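Side-chain contact in TetR family transcriptional regulator (Streptomyces coelicolor, PDB 6SRN), which probably represses transcription by binding regulatory DNA, and holds a furan-carboxylic acid hormone in a pocket of its ligand-binding domain: residues A37-F42 / M123-R128. Numbering follows the deposited sequence.
Sequences AASEIF and MQAGAR
A125 presses its CB against the backbone of S39, an example of how a small side chain lets two helices approach closely. The methyl sits against S39 O, 3.4 Å away, and S39 CA; A125 CB also touches S39 CB at 3.9 Å and, one turn further along, F42 CB at 4.0 Å. The phenyl ring of F42 then leads away from 123-128, though the F42 side chain also touches L129 further along helix 121-131, while S39 OG bonds back to the L35 carbonyl of its own helix. With so small a residue at the crossing, the axes of the two segments come within 8.0 Å; they run at 54° to each other.

In this TetR-type, all-helical fold, the contact joins the first helix of the DNA-binding domain (31-49) to helix 121-131 of the ligand-binding domain. V80 of helix 73-86 touches both S39 and A125, so three helices converge at this domain interface.

R128, one turn after A125, extends the contact. Its CB starts toward 37-42, and CG, placed anti to the backbone N (chi1 -177°), carries an extended chain alongside the end of that segment. CG passes 4.2 Å from F42 O, and CD comes nearer, 3.5 Å from the same oxygen. NE lies 4.0 Å from F42 O, which stands obliquely to the guanidinium plane, and makes its salt bridge with E132 instead. At the tip, NH1 donates to the carbonyl of A43, tying the guanidinium to the DNA-binding domain's helix. A134 of the second subunit packs against this side chain, whose distance from the bound furan acid is about 9 Å.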
loop_
_atom_site.group_PDB
_atom_site.type_symbol
_atom_site.label_atom_id
_atom_site.label_comp_id
_atom_site.label_asym_id
_atom_site.label_seq_id
_atom_site.Cartn_x
_atom_site.Cartn_y
_atom_site.Cartn_z
ATOM N N ALA A 37 3.397 -24.945 2.643
ATOM C CA ALA A 37 3.686 -24.888 4.073
ATOM C C ALA A 37 4.471 -23.655 4.463
ATOM O O ALA A 37 4.142 -23.007 5.456
ATOM C CB ALA A 37 4.425 -26.145 4.520
ATOM N N ALA A 38 5.476 -23.324 3.661
ATOM C CA ALA A 38 6.239 -22.129 3.904
ATOM C C ALA A 38 5.339 -20.893 3.841
ATOM O O ALA A 38 5.479 -19.976 4.634
ATOM C CB ALA A 38 7.356 -22.006 2.904
ATOM N N SER A 39 4.443 -20.899 2.893
ATOM C CA SER A 39 3.535 -19.754 2.706
ATOM C C SER A 39 2.656 -19.578 3.909
ATOM O O SER A 39 2.398 -18.465 4.346
ATOM C CB SER A 39 2.711 -19.933 1.453
ATOM O OG SER A 39 3.552 -19.806 0.300
ATOM N N GLU A 40 2.104 -20.679 4.402
ATOM C CA GLU A 40 1.255 -20.613 5.571
ATOM C C GLU A 40 2.017 -19.971 6.716
ATOM O O GLU A 40 1.471 -19.112 7.408
ATOM C CB GLU A 40 0.760 -22.019 5.958
ATOM C CG GLU A 40 -0.251 -22.593 4.959
ATOM C CD GLU A 40 -0.480 -24.098 5.074
ATOM O OE1 GLU A 40 0.035 -24.709 6.024
ATOM O OE2 GLU A 40 -1.206 -24.670 4.214
ATOM N N ILE A 41 3.248 -20.394 6.939
ATOM C CA ILE A 41 4.038 -19.874 8.065
ATOM C C ILE A 41 4.471 -18.409 7.870
ATOM O O ILE A 41 4.407 -17.595 8.790
ATOM C CB ILE A 41 5.214 -20.835 8.372
ATOM C CG1 ILE A 41 4.618 -22.122 8.923
ATOM C CG2 ILE A 41 6.215 -20.203 9.345
ATOM C CD1 ILE A 41 5.548 -23.270 8.979
ATOM N N PHE A 42 4.908 -18.087 6.670
ATOM C CA PHE A 42 5.282 -16.698 6.405
ATOM C C PHE A 42 4.067 -15.784 6.535
ATOM O O PHE A 42 4.179 -14.663 7.022
ATOM C CB PHE A 42 5.861 -16.508 5.011
ATOM C CG PHE A 42 7.278 -17.016 4.808
ATOM C CD1 PHE A 42 8.307 -16.722 5.680
ATOM C CD2 PHE A 42 7.579 -17.706 3.633
ATOM C CE1 PHE A 42 9.603 -17.158 5.400
ATOM C CE2 PHE A 42 8.869 -18.126 3.326
ATOM C CZ PHE A 42 9.853 -17.870 4.235
ATOM N N MET A 123 -0.417 -16.190 -1.876
ATOM C CA MET A 123 -0.612 -14.766 -2.125
ATOM C C MET A 123 -0.444 -13.958 -0.858
ATOM O O MET A 123 0.169 -12.877 -0.906
ATOM C CB MET A 123 -1.989 -14.540 -2.733
ATOM C CG MET A 123 -2.210 -15.204 -4.086
ATOM S SD MET A 123 -1.235 -14.406 -5.402
ATOM C CE MET A 123 -2.136 -12.950 -5.522
ATOM N N GLN A 124 -0.984 -14.439 0.240
ATOM C CA GLN A 124 -0.882 -13.698 1.470
ATOM C C GLN A 124 0.593 -13.587 1.899
ATOM O O GLN A 124 1.057 -12.562 2.372
ATOM C CB GLN A 124 -1.698 -14.372 2.552
ATOM C CG GLN A 124 -3.192 -14.413 2.201
ATOM C CD GLN A 124 -4.008 -15.358 3.026
ATOM O OE1 GLN A 124 -3.500 -16.114 3.838
ATOM N NE2 GLN A 124 -5.305 -15.300 2.833
ATOM N N ALA A 125 1.329 -14.672 1.738
ATOM C CA ALA A 125 2.735 -14.700 2.074
ATOM C C ALA A 125 3.549 -13.817 1.155
ATOM O O ALA A 125 4.434 -13.090 1.589
ATOM C CB ALA A 125 3.258 -16.114 2.032
ATOM N N GLY A 126 3.251 -13.876 -0.142
ATOM C CA GLY A 126 3.967 -13.022 -1.104
ATOM C C GLY A 126 3.826 -11.571 -0.736
ATOM O O GLY A 126 4.806 -10.834 -0.717
ATOM N N ALA A 127 2.613 -11.157 -0.422
ATOM C CA ALA A 127 2.357 -9.781 -0.035
ATOM C C ALA A 127 3.034 -9.431 1.280
ATOM O O ALA A 127 3.679 -8.370 1.423
ATOM C CB ALA A 127 0.854 -9.472 0.036
ATOM N N ARG A 128 2.958 -10.319 2.273
ATOM C CA ARG A 128 3.585 -10.003 3.534
ATOM C C ARG A 128 5.084 -9.906 3.414
ATOM O O ARG A 128 5.692 -9.004 4.000
ATOM C CB ARG A 128 3.212 -11.024 4.612
ATOM C CG ARG A 128 3.807 -10.666 5.966
ATOM C CD ARG A 128 3.085 -11.333 7.104
ATOM N NE ARG A 128 3.661 -10.888 8.383
ATOM C CZ ARG A 128 3.163 -11.221 9.577
ATOM N NH1 ARG A 128 2.124 -12.014 9.663
ATOM N NH2 ARG A 128 3.718 -10.740 10.696
#